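Local coordinates for aminoglycoside N(3)-acetyltransferase, AAC(3)-IVa (Escherichia coli, PDB 6MN3), which probably confers resistance to 2-deoxystreptamine aminoglycosides such as gentamicin and apramycin by transferring an acetyl group from acetyl-CoA to their N3 amine, at residues H156-R170 with D184-A196. Numbering follows the deposited sequence.
Sequences HLAELMAKVPYGVPR and DYLENDHCCERFA. With ZN (zinc ion), chain D.
Glu159, on helix 154-161, and Asn188, just past strand 181-187, meet through one hydrogen bond from ND2 of Asn188 to OE1 of Glu159, 2.7 Å long. The donor lies 51° out of the carboxylate plane, whereas the acceptor lies nearly in the amide plane. Asn188 can be followed outward: CB packs against Tyr166 CE1 and Val164 CG1, CG sits between the backbone N and the carbonyl carbon (chi1 47°), which carries the amide to the helix, and OD1 lies 3.3 Å from Leu160 CD2. Besides its bond to Glu159, ND2 makes a weak one to the carbonyl O of His156. The second carboxylate oxygen, Glu159 OE2, accepts from His190 NE2 at 2.9 Å through its syn lone pair. Beside this carboxylate, the edge of Phe195 points at one face of the His156 ring, the planes 66° apart, while Cys192 SG stands at that ring's edge, 3.4 Å from His156 NE2. On the ring's other nitrogen, His156 ND1 gives a weak bond to Glu159 OE1 at 2.9 Å. Farther along, the hairpin pairs antiparallel, with Val168 N bonded to Glu187 O at 2.8 Å, and Arg170 NH1 forms a long salt bridge with Asp189 OD1. Cys191, adjacent to His190, binds zinc with His243, Cys249 and Cys252. Cys192, His156 and Glu159 thus resemble a Cys-His-Glu triad in geometry, and Asn188 on OE1 with His190 on OE2 limits the carboxylate's rotation beside His156.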
loop_
_atom_site.group_PDB
_atom_site.type_symbol
_atom_site.label_atom_id
_atom_site.label_comp_id
_atom_site.label_asym_id
_atom_site.label_seq_id
_atom_site.Cartn_x
_atom_site.Cartn_y
_atom_site.Cartn_z
ATOM N N HIS A 156 4.063 -1.515 7.700
ATOM C CA HIS A 156 5.272 -2.336 7.681
ATOM C C HIS A 156 6.522 -1.469 7.751
ATOM O O HIS A 156 7.522 -1.853 8.370
ATOM C CB HIS A 156 5.297 -3.207 6.427
ATOM C CG HIS A 156 4.472 -4.450 6.538
ATOM N ND1 HIS A 156 4.758 -5.457 7.435
ATOM C CD2 HIS A 156 3.371 -4.853 5.859
ATOM C CE1 HIS A 156 3.868 -6.424 7.306
ATOM N NE2 HIS A 156 3.015 -6.083 6.356
ATOM N N LEU A 157 6.486 -0.297 7.114
ATOM C CA LEU A 157 7.594 0.643 7.231
ATOM C C LEU A 157 7.759 1.110 8.672
ATOM O O LEU A 157 8.884 1.296 9.150
ATOM C CB LEU A 157 7.366 1.833 6.297
ATOM C CG LEU A 157 8.144 3.126 6.557
ATOM C CD1 LEU A 157 9.640 2.922 6.340
ATOM C CD2 LEU A 157 7.621 4.249 5.673
ATOM N N ALA A 158 6.642 1.292 9.383
ATOM C CA ALA A 158 6.709 1.737 10.770
ATOM C C ALA A 158 7.367 0.687 11.656
ATOM O O ALA A 158 8.124 1.028 12.571
ATOM C CB ALA A 158 5.309 2.073 11.280
ATOM N N GLU A 159 7.089 -0.595 11.400
ATOM C CA GLU A 159 7.756 -1.656 12.147
ATOM C C GLU A 159 9.265 -1.588 11.963
ATOM O O GLU A 159 10.026 -1.748 12.925
ATOM C CB GLU A 159 7.239 -3.023 11.703
ATOM C CG GLU A 159 5.769 -3.275 11.972
ATOM C CD GLU A 159 5.301 -4.588 11.377
ATOM O OE1 GLU A 159 5.500 -4.794 10.161
ATOM O OE2 GLU A 159 4.745 -5.418 12.126
ATOM N N LEU A 160 9.714 -1.350 10.730
ATOM C CA LEU A 160 11.147 -1.327 10.461
ATOM C C LEU A 160 11.807 -0.100 11.076
ATOM O O LEU A 160 12.935 -0.181 11.575
ATOM C CB LEU A 160 11.392 -1.381 8.954
ATOM C CG LEU A 160 11.159 -2.767 8.355
ATOM C CD1 LEU A 160 11.236 -2.725 6.841
ATOM C CD2 LEU A 160 12.163 -3.759 8.922
ATOM N N MET A 161 11.121 1.045 11.054
ATOM C CA MET A 161 11.668 2.232 11.701
ATOM C C MET A 161 11.702 2.074 13.216
ATOM O O MET A 161 12.571 2.652 13.879
ATOM C CB MET A 161 10.862 3.467 11.304
ATOM C CG MET A 161 11.103 3.915 9.874
ATOM S SD MET A 161 9.967 5.206 9.341
ATOM C CE MET A 161 10.453 6.552 10.420
ATOM N N ALA A 162 10.780 1.294 13.777
ATOM C CA ALA A 162 10.806 0.979 15.197
ATOM C C ALA A 162 11.835 -0.087 15.545
ATOM O O ALA A 162 11.962 -0.436 16.725
ATOM C CB ALA A 162 9.419 0.527 15.662
ATOM N N LYS A 163 12.572 -0.597 14.557
ATOM C CA LYS A 163 13.529 -1.686 14.748
ATOM C C LYS A 163 12.855 -2.859 15.460
ATOM O O LYS A 163 13.271 -3.308 16.529
ATOM C CB LYS A 163 14.770 -1.203 15.501
ATOM C CG LYS A 163 15.412 0.034 14.889
ATOM C CD LYS A 163 16.016 0.929 15.956
ATOM C CE LYS A 163 15.423 2.329 15.906
ATOM N NZ LYS A 163 15.830 3.141 17.087
ATOM N N VAL A 164 11.786 -3.341 14.833
ATOM C CA VAL A 164 10.906 -4.329 15.463
ATOM C C VAL A 164 11.678 -5.625 15.677
ATOM O O VAL A 164 12.554 -5.967 14.857
ATOM C CB VAL A 164 9.650 -4.547 14.597
ATOM C CG1 VAL A 164 9.883 -5.585 13.499
ATOM C CG2 VAL A 164 8.443 -4.887 15.461
ATOM N N PRO A 165 11.446 -6.358 16.772
ATOM C CA PRO A 165 12.321 -7.504 17.073
ATOM C C PRO A 165 12.103 -8.712 16.178
ATOM O O PRO A 165 13.062 -9.451 15.926
ATOM C CB PRO A 165 11.988 -7.830 18.538
ATOM C CG PRO A 165 11.302 -6.611 19.069
ATOM C CD PRO A 165 10.562 -6.035 17.905
ATOM N N TYR A 166 10.886 -8.949 15.698
ATOM C CA TYR A 166 10.620 -10.168 14.950
ATOM C C TYR A 166 11.090 -10.045 13.505
ATOM O O TYR A 166 11.103 -8.958 12.919
ATOM C CB TYR A 166 9.132 -10.523 14.988
ATOM C CG TYR A 166 8.184 -9.366 14.776
ATOM C CD1 TYR A 166 7.929 -8.873 13.503
ATOM C CD2 TYR A 166 7.523 -8.782 15.847
ATOM C CE1 TYR A 166 7.054 -7.823 13.305
ATOM C CE2 TYR A 166 6.643 -7.735 15.659
ATOM C CZ TYR A 166 6.413 -7.257 14.385
ATOM O OH TYR A 166 5.542 -6.209 14.193
ATOM N N GLY A 167 11.481 -11.183 12.934
ATOM C CA GLY A 167 11.951 -11.239 11.566
ATOM C C GLY A 167 12.070 -12.660 11.054
ATOM O O GLY A 167 12.989 -13.391 11.439
ATOM N N VAL A 168 11.145 -13.066 10.190
ATOM C CA VAL A 168 11.131 -14.421 9.642
ATOM C C VAL A 168 11.872 -14.426 8.311
ATOM O O VAL A 168 11.877 -13.410 7.599
ATOM C CB VAL A 168 9.694 -14.946 9.486
ATOM C CG1 VAL A 168 9.033 -15.081 10.849
ATOM C CG2 VAL A 168 8.884 -14.027 8.585
ATOM N N PRO A 169 12.519 -15.531 7.936
ATOM C CA PRO A 169 13.298 -15.555 6.687
ATOM C C PRO A 169 12.401 -15.768 5.474
ATOM O O PRO A 169 11.662 -16.752 5.395
ATOM C CB PRO A 169 14.258 -16.734 6.893
ATOM C CG PRO A 169 13.534 -17.640 7.830
ATOM C CD PRO A 169 12.707 -16.759 8.730
ATOM N N ARG A 170 12.463 -14.833 4.534
ATOM C CA ARG A 170 11.834 -14.949 3.225
ATOM C C ARG A 170 12.934 -14.975 2.164
ATOM O O ARG A 170 14.126 -15.016 2.482
ATOM C CB ARG A 170 10.842 -13.804 3.003
ATOM C CG ARG A 170 9.706 -13.754 4.017
ATOM C CD ARG A 170 8.640 -14.792 3.709
ATOM N NE ARG A 170 8.260 -15.563 4.891
ATOM C CZ ARG A 170 7.199 -15.299 5.647
ATOM N NH1 ARG A 170 6.406 -14.280 5.347
ATOM N NH2 ARG A 170 6.931 -16.055 6.703
ATOM N N ASP A 184 17.821 -14.323 0.026
ATOM C CA ASP A 184 17.047 -14.430 1.254
ATOM C C ASP A 184 17.327 -13.250 2.179
ATOM O O ASP A 184 18.423 -12.680 2.187
ATOM C CB ASP A 184 17.359 -15.747 1.973
ATOM C CG ASP A 184 17.283 -16.944 1.049
ATOM O OD1 ASP A 184 17.916 -16.914 -0.026
ATOM O OD2 ASP A 184 16.565 -17.908 1.383
ATOM N N TYR A 185 16.320 -12.896 2.972
ATOM C CA TYR A 185 16.399 -11.776 3.899
ATOM C C TYR A 185 15.566 -12.113 5.130
ATOM O O TYR A 185 14.970 -13.188 5.224
ATOM C CB TYR A 185 15.926 -10.476 3.238
ATOM C CG TYR A 185 14.561 -10.584 2.590
ATOM C CD1 TYR A 185 13.417 -10.186 3.267
ATOM C CD2 TYR A 185 14.418 -11.089 1.302
ATOM C CE1 TYR A 185 12.169 -10.287 2.681
ATOM C CE2 TYR A 185 13.173 -11.195 0.710
ATOM C CZ TYR A 185 12.052 -10.792 1.405
ATOM O OH TYR A 185 10.809 -10.891 0.825
ATOM N N LEU A 186 15.527 -11.184 6.083
ATOM C CA LEU A 186 14.721 -11.329 7.292
ATOM C C LEU A 186 13.643 -10.254 7.266
ATOM O O LEU A 186 13.938 -9.069 7.453
ATOM C CB LEU A 186 15.589 -11.225 8.544
ATOM C CG LEU A 186 16.608 -12.351 8.733
ATOM C CD1 LEU A 186 17.445 -12.118 9.980
ATOM C CD2 LEU A 186 15.915 -13.706 8.791
ATOM N N GLU A 187 12.402 -10.669 7.034
ATOM C CA GLU A 187 11.282 -9.755 6.872
ATOM C C GLU A 187 10.383 -9.780 8.100
ATOM O O GLU A 187 10.315 -10.777 8.824
ATOM C CB GLU A 187 10.462 -10.112 5.628
ATOM C CG GLU A 187 9.492 -9.030 5.179
ATOM C CD GLU A 187 8.486 -9.535 4.165
ATOM O OE1 GLU A 187 8.897 -10.239 3.219
ATOM O OE2 GLU A 187 7.284 -9.232 4.318
ATOM N N ASN A 188 9.690 -8.666 8.325
ATOM C CA ASN A 188 8.716 -8.554 9.407
ATOM C C ASN A 188 7.311 -8.794 8.853
ATOM O O ASN A 188 6.502 -7.880 8.684
ATOM C CB ASN A 188 8.832 -7.189 10.077
ATOM C CG ASN A 188 8.898 -6.055 9.073
ATOM O OD1 ASN A 188 9.817 -5.987 8.257
ATOM N ND2 ASN A 188 7.917 -5.160 9.123
ATOM N N ASP A 189 7.032 -10.061 8.566
ATOM C CA ASP A 189 5.760 -10.472 7.993
ATOM C C ASP A 189 4.961 -11.293 8.997
ATOM O O ASP A 189 5.522 -12.044 9.799
ATOM C CB ASP A 189 5.967 -11.284 6.709
ATOM C CG ASP A 189 4.829 -11.115 5.721
ATOM O OD1 ASP A 189 5.095 -11.099 4.500
ATOM O OD2 ASP A 189 3.667 -10.994 6.164
ATOM N N HIS A 190 3.643 -11.138 8.940
ATOM C CA HIS A 190 2.722 -11.886 9.787
ATOM C C HIS A 190 1.354 -11.873 9.112
ATOM O O HIS A 190 1.226 -11.500 7.941
ATOM C CB HIS A 190 2.677 -11.303 11.203
ATOM C CG HIS A 190 2.703 -9.806 11.243
ATOM N ND1 HIS A 190 1.558 -9.043 11.293
ATOM C CD2 HIS A 190 3.739 -8.933 11.244
ATOM C CE1 HIS A 190 1.885 -7.763 11.321
ATOM N NE2 HIS A 190 3.203 -7.670 11.292
ATOM N N CYS A 191 0.324 -12.281 9.857
ATOM C CA CYS A 191 -1.026 -12.304 9.306
ATOM C C CYS A 191 -1.560 -10.908 9.015
ATOM O O CYS A 191 -2.552 -10.780 8.289
ATOM C CB CYS A 191 -1.971 -13.031 10.261
ATOM S SG CYS A 191 -2.341 -12.111 11.769
ATOM N N CYS A 192 -0.939 -9.869 9.576
ATOM C CA CYS A 192 -1.295 -8.467 9.370
ATOM C C CYS A 192 -2.706 -8.132 9.835
ATOM O O CYS A 192 -3.171 -7.005 9.623
ATOM C CB CYS A 192 -1.126 -8.054 7.901
ATOM S SG CYS A 192 0.553 -8.234 7.259
ATOM N N GLU A 193 -3.405 -9.077 10.469
ATOM C CA GLU A 193 -4.761 -8.809 10.933
ATOM C C GLU A 193 -4.774 -7.741 12.019
ATOM O O GLU A 193 -5.683 -6.904 12.063
ATOM C CB GLU A 193 -5.404 -10.098 11.445
ATOM C CG GLU A 193 -5.928 -11.008 10.349
ATOM C CD GLU A 193 -6.242 -12.402 10.852
ATOM O OE1 GLU A 193 -5.302 -13.211 11.000
ATOM O OE2 GLU A 193 -7.431 -12.689 11.106
ATOM N N ARG A 194 -3.771 -7.749 12.898
ATOM C CA ARG A 194 -3.696 -6.781 13.985
ATOM C C ARG A 194 -3.377 -5.374 13.505
ATOM O O ARG A 194 -3.348 -4.453 14.330
ATOM C CB ARG A 194 -2.658 -7.227 15.014
ATOM C CG ARG A 194 -2.959 -8.579 15.644
ATOM C CD ARG A 194 -3.556 -8.419 17.032
ATOM N NE ARG A 194 -2.589 -7.879 17.982
ATOM C CZ ARG A 194 -2.832 -7.701 19.275
ATOM N NH1 ARG A 194 -4.016 -8.022 19.780
ATOM N NH2 ARG A 194 -1.892 -7.202 20.066
ATOM N N PHE A 195 -3.130 -5.183 12.206
ATOM C CA PHE A 195 -3.007 -3.834 11.665
ATOM C C PHE A 195 -4.295 -3.039 11.830
ATOM O O PHE A 195 -4.255 -1.804 11.814
ATOM C CB PHE A 195 -2.624 -3.881 10.184
ATOM C CG PHE A 195 -1.158 -4.105 9.936
ATOM C CD1 PHE A 195 -0.288 -4.348 10.986
ATOM C CD2 PHE A 195 -0.651 -4.068 8.647
ATOM C CE1 PHE A 195 1.062 -4.554 10.755
ATOM C CE2 PHE A 195 0.696 -4.271 8.408
ATOM C CZ PHE A 195 1.553 -4.515 9.464
ATOM N N ALA A 196 -5.433 -3.721 11.994
ATOM C CA ALA A 196 -6.709 -3.037 12.170
ATOM C C ALA A 196 -6.759 -2.218 13.453
ATOM O O ALA A 196 -7.652 -1.377 13.601
ATOM C CB ALA A 196 -7.852 -4.052 12.151
HETATM ZN ZN ZN D . -1.720 -13.265 13.709
#